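Side-chain contacts in flavin-dependent monooxygenase, oxygenase subunit HsaA (Mycobacterium tuberculosis, PDB 3AFF), which is the oxygenase component of a two-component flavin-dependent monooxygenase that probably ortho-hydroxylates the steroid phenol 3-HSA during cholesterol catabolism: residues P55-G60 against A222-P227; W94-F99 against W150-G155; Q104-G109 against R204-S209; R173-I178 against K198-P203. One frame throughout, in Å; residues are numbered along the deposited sequence.

Contact 1: residues P55-G60 against A222-P227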
loop_
_atom_site.group_PDB
_atom_site.type_symbol
_atom_site.label_atom_id
_atom_site.label_comp_id
_atom_site.label_asym_id
_atom_site.label_seq_id
_atom_site.Cartn_x
_atom_site.Cartn_y
_atom_site.Cartn_z
ATOM N N PRO A 55 18.848 49.385 9.836
ATOM C CA PRO A 55 19.052 49.601 11.273
ATOM C C PRO A 55 18.545 50.952 11.821
ATOM O O PRO A 55 18.431 51.965 11.094
ATOM C CB PRO A 55 20.572 49.408 11.454
ATOM C CG PRO A 55 20.976 48.643 10.199
ATOM C CD PRO A 55 20.125 49.121 9.138
ATOM N N GLN A 56 18.143 50.916 13.091
ATOM C CA GLN A 56 17.668 52.121 13.783
ATOM C C GLN A 56 18.718 53.260 13.807
ATOM O O GLN A 56 18.330 54.444 13.677
ATOM C CB GLN A 56 17.043 51.832 15.179
ATOM C CG GLN A 56 18.051 51.627 16.295
ATOM C CD GLN A 56 18.727 52.956 16.804
ATOM O OE1 GLN A 56 18.201 54.064 16.588
ATOM N NE2 GLN A 56 19.891 52.824 17.488
ATOM N N GLN A 57 20.010 52.944 13.919
ATOM C CA GLN A 57 21.033 54.037 13.886
ATOM C C GLN A 57 20.997 54.835 12.593
ATOM O O GLN A 57 21.455 55.964 12.542
ATOM C CB GLN A 57 22.452 53.539 14.117
ATOM C CG GLN A 57 22.944 52.557 13.025
ATOM C CD GLN A 57 24.455 52.358 13.063
ATOM O OE1 GLN A 57 25.235 53.318 13.122
ATOM N NE2 GLN A 57 24.874 51.113 13.084
ATOM N N TRP A 58 20.394 54.265 11.549
ATOM C CA TRP A 58 20.291 54.947 10.283
ATOM C C TRP A 58 18.910 55.506 10.037
ATOM O O TRP A 58 18.623 55.951 8.924
ATOM C CB TRP A 58 20.744 53.986 9.145
ATOM C CG TRP A 58 22.196 53.528 9.306
ATOM C CD1 TRP A 58 22.637 52.252 9.520
ATOM C CD2 TRP A 58 23.369 54.349 9.260
ATOM N NE1 TRP A 58 23.986 52.216 9.626
ATOM C CE2 TRP A 58 24.480 53.489 9.437
ATOM C CE3 TRP A 58 23.598 55.732 9.074
ATOM C CZ2 TRP A 58 25.800 53.966 9.496
ATOM C CZ3 TRP A 58 24.933 56.193 9.087
ATOM C CH2 TRP A 58 25.997 55.313 9.302
ATOM N N GLY A 59 18.050 55.473 11.076
ATOM C CA GLY A 59 16.612 55.782 10.947
ATOM C C GLY A 59 15.684 54.673 10.420
ATOM O O GLY A 59 14.555 54.974 9.900
ATOM N N GLY A 60 16.136 53.412 10.530
ATOM C CA GLY A 60 15.396 52.311 9.941
ATOM C C GLY A 60 14.511 51.726 11.024
ATOM O O GLY A 60 14.629 52.112 12.160
ATOM N N ALA A 222 28.342 44.299 15.753
ATOM C CA ALA A 222 28.910 45.060 16.865
ATOM C C ALA A 222 28.165 46.384 17.072
ATOM O O ALA A 222 28.147 46.909 18.199
ATOM C CB ALA A 222 30.418 45.297 16.622
ATOM N N THR A 223 27.520 46.907 16.020
ATOM C CA THR A 223 26.774 48.185 16.093
ATOM C C THR A 223 25.259 48.041 15.785
ATOM O O THR A 223 24.494 48.967 16.048
ATOM C CB THR A 223 27.417 49.262 15.148
ATOM O OG1 THR A 223 27.674 48.700 13.829
ATOM C CG2 THR A 223 28.758 49.795 15.737
ATOM N N ASN A 224 24.837 46.892 15.248
ATOM C CA ASN A 224 23.424 46.601 14.954
ATOM C C ASN A 224 22.969 45.343 15.664
ATOM O O ASN A 224 23.134 44.206 15.179
ATOM C CB ASN A 224 23.167 46.494 13.452
ATOM C CG ASN A 224 23.567 47.731 12.734
ATOM O OD1 ASN A 224 23.169 48.830 13.128
ATOM N ND2 ASN A 224 24.364 47.581 11.656
ATOM N N SER A 225 22.393 45.575 16.836
ATOM C CA SER A 225 22.133 44.538 17.821
ATOM C C SER A 225 20.713 43.937 17.694
ATOM O O SER A 225 20.400 42.962 18.366
ATOM C CB SER A 225 22.422 45.106 19.270
ATOM O OG SER A 225 21.415 46.069 19.638
ATOM N N ALA A 226 19.855 44.513 16.856
ATOM C CA ALA A 226 18.482 44.048 16.723
ATOM C C ALA A 226 18.485 42.548 16.326
ATOM O O ALA A 226 19.353 42.091 15.564
ATOM C CB ALA A 226 17.675 44.894 15.682
ATOM N N PRO A 227 17.544 41.774 16.885
ATOM C CA PRO A 227 17.476 40.320 16.628
ATOM C C PRO A 227 17.338 39.971 15.116
ATOM O O PRO A 227 17.844 38.931 14.695
ATOM C CB PRO A 227 16.227 39.881 17.427
ATOM C CG PRO A 227 15.476 41.169 17.775
ATOM C CD PRO A 227 16.534 42.232 17.853
HETATM O O HOH W 1 21.394 50.208 14.694
#
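Two connecting loops of the acyl-CoA dehydrogenase fold meet here through Gln57 and Asn224: one follows helix 38-47 of the N-terminal helical domain and makes a 3-10 turn at 56-58, the other leads from helix 210-214 into helix 233-259 of the C-terminal helical part. Asn224 OD1 is the shared acceptor, taking both Gln57 NE2 and a water. Gln57 NE2 donates to Asn224 OD1 over 2.8 Å, and the N-H...O angle of 171° makes the bond nearly straight. The oxygen lies in the amide plane of Gln57, whereas the donor is tilted 33° from the carbonyl plane of Asn224. The two amide planes lie well apart, and the side chains cross at about a right angle. The side chain of Gln57 starts with CG between its backbone N and carbonyl carbon (chi1 63°) and then runs extended, which brings NE2 to Asn224. The water closes a second path: it accepts from Gln57 N at 3.2 Å and donates to Asn224 OD1 at 2.7 Å. Asn224 OD1 also lies 3.1 Å from Pro55 CB, while Asn224 ND2 sits 3.8 Å from Pro55 CG. Further bonds, Gln57 OE1 to Gln101 NE2, and Asn224 ND2 to Ala97 O and Gln104 OE1, tie the pair to helix 101-108 and to the turn at Ala97. The turn bearing Gln57 is fixed by Pro55 O, which accepts from Trp58 N at 3.1 Å and from Gly60 N at 2.8 Å, the two donors arriving from opposite faces of its plane.

Contact 2: residues W94-F99 against W150-G155; sequences WHLALF and WTFVGG
Phe152 lays one face of its ring beneath His95, whose ND1 stands 3.5 Å above the plane, displaced toward the rim near CE2. The ring planes meet at 47° with centroids 4.5 Å apart, an oblique meeting of the two rings. Phe99 meets the same ring differently: its plane is only 20° from that of Phe152, but a centroid separation of 5.2 Å shows the rings slid apart, so they barely overlap and touch along their rims, most closely Phe99 CE2 to Phe152 CE1 at 3.4 Å. Together the three rings form a buried aromatic cluster between the end of helix 80-96, with the turn that follows it, and strand 150-159 of the beta domain. In His95, CG set anti to the backbone N (chi1 -171°) swings the imidazole over the face of Phe152. Its ND1 is hydrogen-bonded to Tyr120 OH; Tyr120 is an FMN-binding residue by similarity, so the cluster probably borders the flavin site. Leu208 adds an aliphatic side chain against both His95 and Phe99. At the far rim of the phenyl ring, Leu96 N lies at the edge, near the plane, 3.9 Å from Phe152 CZ, and Leu96 CB packs on that carbon at 4.1 Å.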
loop_
_atom_site.group_PDB
_atom_site.type_symbol
_atom_site.label_atom_id
_atom_site.label_comp_id
_atom_site.label_asym_id
_atom_site.label_seq_id
_atom_site.Cartn_x
_atom_site.Cartn_y
_atom_site.Cartn_z
ATOM N N TRP A 94 19.149 45.072 5.038
ATOM C CA TRP A 94 19.486 44.016 5.996
ATOM C C TRP A 94 20.939 43.564 5.777
ATOM O O TRP A 94 21.751 43.381 6.726
ATOM C CB TRP A 94 18.465 42.807 5.858
ATOM C CG TRP A 94 18.764 41.613 6.781
ATOM C CD1 TRP A 94 18.368 41.461 8.095
ATOM C CD2 TRP A 94 19.537 40.439 6.467
ATOM N NE1 TRP A 94 18.854 40.278 8.595
ATOM C CE2 TRP A 94 19.583 39.645 7.630
ATOM C CE3 TRP A 94 20.207 39.985 5.292
ATOM C CZ2 TRP A 94 20.260 38.413 7.683
ATOM C CZ3 TRP A 94 20.863 38.758 5.329
ATOM C CH2 TRP A 94 20.903 37.988 6.523
ATOM N N HIS A 95 21.306 43.290 4.524
ATOM C CA HIS A 95 22.603 42.707 4.327
ATOM C C HIS A 95 23.734 43.724 4.713
ATOM O O HIS A 95 24.725 43.334 5.289
ATOM C CB HIS A 95 22.796 42.334 2.839
ATOM C CG HIS A 95 24.031 41.530 2.587
ATOM N ND1 HIS A 95 24.409 41.156 1.319
ATOM C CD2 HIS A 95 24.964 41.016 3.430
ATOM C CE1 HIS A 95 25.499 40.411 1.394
ATOM N NE2 HIS A 95 25.857 40.305 2.661
ATOM N N LEU A 96 23.563 44.987 4.358
ATOM C CA LEU A 96 24.565 46.060 4.648
ATOM C C LEU A 96 24.778 46.293 6.139
ATOM O O LEU A 96 25.861 46.652 6.596
ATOM C CB LEU A 96 24.162 47.370 3.938
ATOM C CG LEU A 96 25.193 48.487 4.085
ATOM C CD1 LEU A 96 26.557 48.010 3.520
ATOM C CD2 LEU A 96 24.691 49.701 3.421
ATOM N N ALA A 97 23.727 46.040 6.904
ATOM C CA ALA A 97 23.759 46.067 8.375
ATOM C C ALA A 97 24.752 45.096 8.927
ATOM O O ALA A 97 25.123 45.264 10.057
ATOM C CB ALA A 97 22.334 45.690 8.944
ATOM N N LEU A 98 25.168 44.040 8.171
ATOM C CA LEU A 98 26.130 43.075 8.710
ATOM C C LEU A 98 27.571 43.469 8.291
ATOM O O LEU A 98 28.531 42.946 8.808
ATOM C CB LEU A 98 25.842 41.665 8.158
ATOM C CG LEU A 98 24.392 41.144 8.348
ATOM C CD1 LEU A 98 24.182 39.850 7.560
ATOM C CD2 LEU A 98 24.080 40.902 9.871
ATOM N N PHE A 99 27.689 44.407 7.387
ATOM C CA PHE A 99 29.021 44.965 6.989
ATOM C C PHE A 99 29.632 45.785 8.151
ATOM O O PHE A 99 28.929 46.252 9.065
ATOM C CB PHE A 99 28.858 45.828 5.735
ATOM C CG PHE A 99 29.015 45.024 4.453
ATOM C CD1 PHE A 99 30.152 45.142 3.690
ATOM C CD2 PHE A 99 28.031 44.105 4.075
ATOM C CE1 PHE A 99 30.310 44.406 2.517
ATOM C CE2 PHE A 99 28.169 43.326 2.890
ATOM C CZ PHE A 99 29.311 43.461 2.130
ATOM N N TRP A 150 25.102 52.014 -5.099
ATOM C CA TRP A 150 26.129 51.084 -4.691
ATOM C C TRP A 150 25.614 49.680 -5.077
ATOM O O TRP A 150 24.407 49.492 -5.308
ATOM C CB TRP A 150 26.198 51.091 -3.177
ATOM C CG TRP A 150 26.858 52.314 -2.516
ATOM C CD1 TRP A 150 26.248 53.519 -2.200
ATOM C CD2 TRP A 150 28.210 52.400 -2.045
ATOM N NE1 TRP A 150 27.170 54.346 -1.602
ATOM C CE2 TRP A 150 28.383 53.699 -1.506
ATOM C CE3 TRP A 150 29.300 51.512 -2.035
ATOM C CZ2 TRP A 150 29.608 54.130 -0.927
ATOM C CZ3 TRP A 150 30.509 51.937 -1.484
ATOM C CH2 TRP A 150 30.647 53.246 -0.902
ATOM N N THR A 151 26.519 48.695 -5.093
ATOM C CA THR A 151 26.124 47.337 -5.379
ATOM C C THR A 151 26.951 46.360 -4.586
ATOM O O THR A 151 28.130 46.608 -4.305
ATOM C CB THR A 151 26.247 47.004 -6.918
ATOM O OG1 THR A 151 25.430 45.886 -7.193
ATOM C CG2 THR A 151 27.758 46.716 -7.388
ATOM N N PHE A 152 26.356 45.202 -4.310
ATOM C CA PHE A 152 27.143 43.996 -3.945
ATOM C C PHE A 152 27.450 43.137 -5.159
ATOM O O PHE A 152 26.618 42.988 -6.021
ATOM C CB PHE A 152 26.365 43.096 -2.979
ATOM C CG PHE A 152 25.945 43.780 -1.680
ATOM C CD1 PHE A 152 26.894 44.395 -0.853
ATOM C CD2 PHE A 152 24.613 43.767 -1.284
ATOM C CE1 PHE A 152 26.525 44.969 0.395
ATOM C CE2 PHE A 152 24.238 44.385 -0.030
ATOM C CZ PHE A 152 25.195 44.950 0.788
ATOM N N VAL A 153 28.631 42.539 -5.211
ATOM C CA VAL A 153 28.918 41.547 -6.259
ATOM C C VAL A 153 29.568 40.419 -5.479
ATOM O O VAL A 153 30.363 40.659 -4.560
ATOM C CB VAL A 153 29.913 42.080 -7.407
ATOM C CG1 VAL A 153 29.190 43.031 -8.310
ATOM C CG2 VAL A 153 31.166 42.700 -6.804
ATOM N N GLY A 154 29.212 39.196 -5.829
ATOM C CA GLY A 154 29.752 38.052 -5.176
ATOM C C GLY A 154 30.883 37.352 -5.914
ATOM O O GLY A 154 30.926 37.362 -7.124
ATOM N N GLY A 155 31.757 36.710 -5.148
ATOM C CA GLY A 155 32.849 35.965 -5.698
ATOM C C GLY A 155 33.856 35.596 -4.646
ATOM O O GLY A 155 33.757 36.025 -3.478
#

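Contact 3: residues Q104-G109 against R204-S209; sequences QEEVWG and RHRFLS
Glu106 spreads its carboxylate between two neighbours on the facing segment: Arg206 NE bonds to OE2 and His205 NE2 to OE1. The shorter grip is on the arginine. Arg206 NE meets Glu106 OE2 at 2.7 Å in a salt bridge that uses the syn lone pair, although an N-H...O angle of 131° shows it clearly bent. Arg206 CD also lies 3.1 Å from Glu106 OE2, so the oxygen sits alongside the CD-NE bond. The arginine chain bends at chi3 (-94°), which sets NE against Glu106 OE2, while NH1 bonds to Leu170 O. Trp150 touches both Glu106 and Arg206, and Pro172 touches the arginine, making this the packed half of the contact. Helix 101-108 of the N-terminal helical domain is thereby clamped to the 204-206 segment leading into strand 207-209 of the beta domain, in a surface contact that buries 119 Å² in all. The histidine half is held by a longer bond. There His205 makes a His-carboxylate hydrogen bond, NE2 to Glu106 OE1 at 2.9 Å with an angle of 154°; the donor comes from well above the carboxylate plane, and the imidazole stands steeply across it. The arginine and histidine together would probably help keep Glu106 ionised despite its partial burial. His205 also touches Asp100.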
loop_
_atom_site.group_PDB
_atom_site.type_symbol
_atom_site.label_atom_id
_atom_site.label_comp_id
_atom_site.label_asym_id
_atom_site.label_seq_id
_atom_site.Cartn_x
_atom_site.Cartn_y
_atom_site.Cartn_z
ATOM N N GLN A 104 29.002 50.814 6.258
ATOM C CA GLN A 104 27.638 51.370 6.434
ATOM C C GLN A 104 27.705 52.906 6.391
ATOM O O GLN A 104 26.929 53.551 5.729
ATOM C CB GLN A 104 27.071 50.920 7.782
ATOM C CG GLN A 104 26.739 49.448 7.886
ATOM C CD GLN A 104 26.249 49.124 9.273
ATOM O OE1 GLN A 104 25.241 49.677 9.725
ATOM N NE2 GLN A 104 26.929 48.233 9.953
ATOM N N GLU A 105 28.697 53.461 7.092
ATOM C CA GLU A 105 28.952 54.943 7.115
ATOM C C GLU A 105 29.184 55.510 5.726
ATOM O O GLU A 105 28.537 56.540 5.355
ATOM C CB GLU A 105 30.092 55.285 8.098
ATOM C CG GLU A 105 30.545 56.773 8.043
ATOM C CD GLU A 105 29.520 57.717 8.718
ATOM O OE1 GLU A 105 28.791 57.235 9.623
ATOM O OE2 GLU A 105 29.482 58.928 8.372
ATOM N N GLU A 106 29.985 54.804 4.902
ATOM C CA GLU A 106 30.160 55.223 3.516
ATOM C C GLU A 106 28.889 55.293 2.650
ATOM O O GLU A 106 28.707 56.185 1.790
ATOM C CB GLU A 106 31.262 54.393 2.817
ATOM C CG GLU A 106 32.637 54.569 3.472
ATOM C CD GLU A 106 33.704 53.644 2.924
ATOM O OE1 GLU A 106 34.913 53.839 3.198
ATOM O OE2 GLU A 106 33.354 52.744 2.181
ATOM N N VAL A 107 28.018 54.310 2.836
ATOM C CA VAL A 107 26.758 54.257 2.095
ATOM C C VAL A 107 25.711 55.270 2.576
ATOM O O VAL A 107 25.100 56.002 1.757
ATOM C CB VAL A 107 26.166 52.828 2.166
ATOM C CG1 VAL A 107 24.918 52.752 1.382
ATOM C CG2 VAL A 107 27.176 51.843 1.605
ATOM N N TRP A 108 25.513 55.269 3.895
ATOM C CA TRP A 108 24.406 55.945 4.529
ATOM C C TRP A 108 24.788 57.185 5.389
ATOM O O TRP A 108 23.905 57.865 5.865
ATOM C CB TRP A 108 23.703 54.931 5.445
ATOM C CG TRP A 108 22.862 53.906 4.695
ATOM C CD1 TRP A 108 22.170 54.110 3.534
ATOM C CD2 TRP A 108 22.593 52.561 5.096
ATOM N NE1 TRP A 108 21.509 52.961 3.170
ATOM C CE2 TRP A 108 21.751 51.993 4.114
ATOM C CE3 TRP A 108 22.994 51.770 6.184
ATOM C CZ2 TRP A 108 21.270 50.670 4.200
ATOM C CZ3 TRP A 108 22.507 50.432 6.251
ATOM C CH2 TRP A 108 21.670 49.918 5.270
ATOM N N GLY A 109 26.065 57.455 5.608
ATOM C CA GLY A 109 26.498 58.529 6.528
ATOM C C GLY A 109 25.986 59.916 6.145
ATOM O O GLY A 109 25.815 60.748 7.024
ATOM N N ARG A 204 39.327 46.392 2.543
ATOM C CA ARG A 204 38.860 45.268 3.371
ATOM C C ARG A 204 37.516 45.424 4.101
ATOM O O ARG A 204 36.778 44.433 4.283
ATOM C CB ARG A 204 39.969 44.764 4.317
ATOM C CG ARG A 204 41.053 43.950 3.520
ATOM C CD ARG A 204 41.921 43.138 4.385
ATOM N NE ARG A 204 42.714 43.970 5.317
ATOM C CZ ARG A 204 43.956 44.364 5.039
ATOM N NH1 ARG A 204 44.513 44.031 3.877
ATOM N NH2 ARG A 204 44.636 45.066 5.912
ATOM N N HIS A 205 37.181 46.640 4.502
ATOM C CA HIS A 205 35.970 46.866 5.229
ATOM C C HIS A 205 34.779 46.813 4.275
ATOM O O HIS A 205 33.627 46.808 4.739
ATOM C CB HIS A 205 35.974 48.190 6.060
ATOM C CG HIS A 205 36.131 49.423 5.223
ATOM N ND1 HIS A 205 37.357 49.852 4.755
ATOM C CD2 HIS A 205 35.217 50.273 4.713
ATOM C CE1 HIS A 205 37.194 50.925 4.011
ATOM N NE2 HIS A 205 35.904 51.196 3.959
ATOM N N ARG A 206 35.050 46.761 2.955
ATOM C CA ARG A 206 33.946 46.613 2.026
ATOM C C ARG A 206 33.857 45.229 1.347
ATOM O O ARG A 206 33.328 45.090 0.281
ATOM C CB ARG A 206 33.905 47.771 1.034
ATOM C CG ARG A 206 33.412 49.099 1.631
ATOM C CD ARG A 206 32.902 50.078 0.579
ATOM N NE ARG A 206 33.962 50.998 0.156
ATOM C CZ ARG A 206 34.523 51.037 -1.062
ATOM N NH1 ARG A 206 34.126 50.194 -2.032
ATOM N NH2 ARG A 206 35.535 51.896 -1.320
ATOM N N PHE A 207 34.352 44.220 2.021
ATOM C CA PHE A 207 34.095 42.847 1.671
ATOM C C PHE A 207 33.533 42.191 2.912
ATOM O O PHE A 207 34.119 42.377 3.972
ATOM C CB PHE A 207 35.404 42.113 1.377
ATOM C CG PHE A 207 35.271 40.600 1.270
ATOM C CD1 PHE A 207 34.710 40.013 0.108
ATOM C CD2 PHE A 207 35.797 39.758 2.245
ATOM C CE1 PHE A 207 34.594 38.621 -0.046
ATOM C CE2 PHE A 207 35.683 38.350 2.113
ATOM C CZ PHE A 207 35.110 37.793 0.945
ATOM N N LEU A 208 32.508 41.328 2.762
ATOM C CA LEU A 208 31.981 40.587 3.891
ATOM C C LEU A 208 31.878 39.111 3.467
ATOM O O LEU A 208 31.187 38.793 2.474
ATOM C CB LEU A 208 30.592 41.125 4.317
ATOM C CG LEU A 208 29.881 40.256 5.369
ATOM C CD1 LEU A 208 30.688 40.265 6.649
ATOM C CD2 LEU A 208 28.455 40.712 5.636
ATOM N N SER A 209 32.577 38.251 4.214
ATOM C CA SER A 209 32.653 36.818 3.958
ATOM C C SER A 209 31.340 36.103 4.357
ATOM O O SER A 209 30.684 36.475 5.349
ATOM C CB SER A 209 33.811 36.308 4.797
ATOM O OG SER A 209 33.980 34.909 4.716
#

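Contact 4: residues R173-I178 against K198-P203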
loop_
_atom_site.group_PDB
_atom_site.type_symbol
_atom_site.label_atom_id
_atom_site.label_comp_id
_atom_site.label_asym_id
_atom_site.label_seq_id
_atom_site.Cartn_x
_atom_site.Cartn_y
_atom_site.Cartn_z
ATOM N N ARG A 173 28.677 53.186 -7.297
ATOM C CA ARG A 173 28.194 53.368 -8.668
ATOM C C ARG A 173 29.203 54.012 -9.668
ATOM O O ARG A 173 29.253 53.628 -10.848
ATOM C CB ARG A 173 26.835 54.071 -8.636
ATOM C CG ARG A 173 26.206 54.338 -10.018
ATOM C CD ARG A 173 25.370 53.196 -10.512
ATOM N NE ARG A 173 25.519 53.098 -11.967
ATOM C CZ ARG A 173 24.707 53.630 -12.872
ATOM N NH1 ARG A 173 23.565 54.291 -12.516
ATOM N NH2 ARG A 173 25.023 53.454 -14.149
ATOM N N SER A 174 30.035 54.930 -9.171
ATOM C CA SER A 174 31.117 55.522 -9.961
ATOM C C SER A 174 32.156 54.517 -10.445
ATOM O O SER A 174 32.875 54.794 -11.412
ATOM C CB SER A 174 31.831 56.612 -9.147
ATOM O OG SER A 174 32.403 56.084 -7.943
ATOM N N GLU A 175 32.237 53.358 -9.785
ATOM C CA GLU A 175 33.218 52.324 -10.132
ATOM C C GLU A 175 32.766 51.138 -10.982
ATOM O O GLU A 175 33.601 50.285 -11.293
ATOM C CB GLU A 175 33.959 51.874 -8.878
ATOM C CG GLU A 175 34.836 53.040 -8.405
ATOM C CD GLU A 175 35.324 52.917 -7.014
ATOM O OE1 GLU A 175 35.072 51.911 -6.367
ATOM O OE2 GLU A 175 35.975 53.869 -6.539
ATOM N N TYR A 176 31.483 51.075 -11.362
ATOM C CA TYR A 176 31.019 50.056 -12.379
ATOM C C TYR A 176 30.124 50.705 -13.437
ATOM O O TYR A 176 29.696 51.831 -13.253
ATOM C CB TYR A 176 30.247 48.853 -11.775
ATOM C CG TYR A 176 29.111 49.250 -10.899
ATOM C CD1 TYR A 176 27.776 49.261 -11.381
ATOM C CD2 TYR A 176 29.331 49.577 -9.539
ATOM C CE1 TYR A 176 26.694 49.618 -10.510
ATOM C CE2 TYR A 176 28.284 49.941 -8.700
ATOM C CZ TYR A 176 26.977 49.973 -9.189
ATOM O OH TYR A 176 25.939 50.364 -8.351
ATOM N N GLU A 177 29.814 49.927 -14.482
ATOM C CA GLU A 177 29.026 50.334 -15.633
ATOM C C GLU A 177 27.803 49.391 -15.616
ATOM O O GLU A 177 27.938 48.157 -15.363
ATOM C CB GLU A 177 29.867 50.130 -16.907
ATOM C CG GLU A 177 29.194 50.671 -18.212
ATOM C CD GLU A 177 29.661 49.995 -19.561
ATOM O OE1 GLU A 177 30.858 49.547 -19.652
ATOM O OE2 GLU A 177 28.822 49.915 -20.513
ATOM N N ILE A 178 26.623 49.959 -15.816
ATOM C CA ILE A 178 25.427 49.142 -16.024
ATOM C C ILE A 178 25.215 48.937 -17.514
ATOM O O ILE A 178 24.992 49.911 -18.232
ATOM C CB ILE A 178 24.199 49.795 -15.398
ATOM C CG1 ILE A 178 24.441 49.906 -13.861
ATOM C CG2 ILE A 178 22.921 48.994 -15.816
ATOM C CD1 ILE A 178 23.272 50.567 -13.108
ATOM N N LYS A 198 35.934 46.673 -13.641
ATOM C CA LYS A 198 37.304 46.462 -14.171
ATOM C C LYS A 198 38.334 47.102 -13.271
ATOM O O LYS A 198 38.341 48.336 -13.106
ATOM C CB LYS A 198 37.489 47.049 -15.581
ATOM C CG LYS A 198 36.231 47.244 -16.361
ATOM C CD LYS A 198 36.418 47.082 -17.926
ATOM C CE LYS A 198 35.112 47.499 -18.687
ATOM N NZ LYS A 198 34.417 48.798 -18.165
ATOM N N ASP A 199 39.206 46.274 -12.711
ATOM C CA ASP A 199 40.362 46.718 -11.922
ATOM C C ASP A 199 39.955 47.715 -10.850
ATOM O O ASP A 199 40.557 48.793 -10.744
ATOM C CB ASP A 199 41.472 47.341 -12.808
ATOM C CG ASP A 199 42.257 46.305 -13.582
ATOM O OD1 ASP A 199 42.260 45.137 -13.172
ATOM O OD2 ASP A 199 42.900 46.671 -14.612
ATOM N N VAL A 200 38.930 47.363 -10.063
ATOM C CA VAL A 200 38.441 48.235 -8.994
ATOM C C VAL A 200 39.026 47.856 -7.639
ATOM O O VAL A 200 38.866 46.682 -7.170
ATOM C CB VAL A 200 36.865 48.243 -8.947
ATOM C CG1 VAL A 200 36.384 49.020 -7.772
ATOM C CG2 VAL A 200 36.292 48.836 -10.257
ATOM N N PHE A 201 39.692 48.833 -6.997
ATOM C CA PHE A 201 40.191 48.662 -5.645
ATOM C C PHE A 201 39.034 48.708 -4.621
ATOM O O PHE A 201 38.255 49.674 -4.592
ATOM C CB PHE A 201 41.287 49.709 -5.284
ATOM C CG PHE A 201 41.749 49.569 -3.887
ATOM C CD1 PHE A 201 42.500 48.487 -3.530
ATOM C CD2 PHE A 201 41.331 50.462 -2.911
ATOM C CE1 PHE A 201 42.886 48.283 -2.227
ATOM C CE2 PHE A 201 41.689 50.264 -1.621
ATOM C CZ PHE A 201 42.518 49.171 -1.266
ATOM N N VAL A 202 38.887 47.626 -3.842
ATOM C CA VAL A 202 37.875 47.534 -2.764
ATOM C C VAL A 202 38.615 47.357 -1.480
ATOM O O VAL A 202 39.353 46.399 -1.307
ATOM C CB VAL A 202 36.806 46.387 -3.020
ATOM C CG1 VAL A 202 35.746 46.409 -1.947
ATOM C CG2 VAL A 202 36.114 46.618 -4.387
ATOM N N PRO A 203 38.431 48.278 -0.536
ATOM C CA PRO A 203 39.129 48.082 0.735
ATOM C C PRO A 203 38.547 46.917 1.598
ATOM O O PRO A 203 37.402 46.507 1.399
ATOM C CB PRO A 203 38.994 49.462 1.409
ATOM C CG PRO A 203 37.649 50.034 0.862
ATOM C CD PRO A 203 37.633 49.513 -0.588
HETATM O O HOH W 2 35.731 50.409 -4.291
HETATM O O HOH W 3 35.046 49.448 -13.355
#
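Val200 places both methyls on Glu175: CG2 comes 3.2 Å from Glu175 O, and CG1 lies 3.5 Å from Glu175 OE1. With CG1 anti to the backbone N (chi1 174°), each methyl faces one polar group of that residue, CG1 the carboxylate and CG2 the carbonyl oxygen. No direct hydrogen bond crosses the contact; two waters do the bridging. One donates to Glu175 OE1 and to Phe201 O, at 2.6 Å in each case. The other donates to Glu175 O at 2.7 Å and accepts from Lys198 N at 2.9 Å. At the exposed end Lys198 NZ and Glu177 OE1 form only a long salt bridge of 3.9 Å. The two runs point 162° apart, so they pass nearly antiparallel, yet they are separated by water where strands would pair. Further out, Glu177 bonds through its backbone to Val196, Val200 to Val135 and Val202 to Tyr133, while Ile171 packs against Val200 and Val202. Asp199 turns the corner, its N held by Asn136 OD1. Asp199, with a positive phi of 51°, and Val200 share Val135 as their partner across the strands, as in a G1 beta bulge, set here in the beta domain where strand 193-198 passes into 200-203.

In the fold
Following the chain from the N terminus, contact 1 opens first at 55-60 and closes last at 222-227, so the other three are nested within its loop. Contact 2 opens at 94-99 and contact 3 at 104-109; because contact 2 closes at 150-155, before contact 3 does at 204-209, the two cross, and consecutive helices 80-96 and 101-108 are tied to the same sheet. Contact 4 opens at 173-178, after contact 2 has closed, and lies inside the loop of contact 3, with 198-203 running directly into 204-209. Contacts 2 and 3 join the N-terminal helices to the beta domain, contact 4 stays within that domain, and contact 1 joins a loop among the N-terminal helices to the loop leading into helix 233-259.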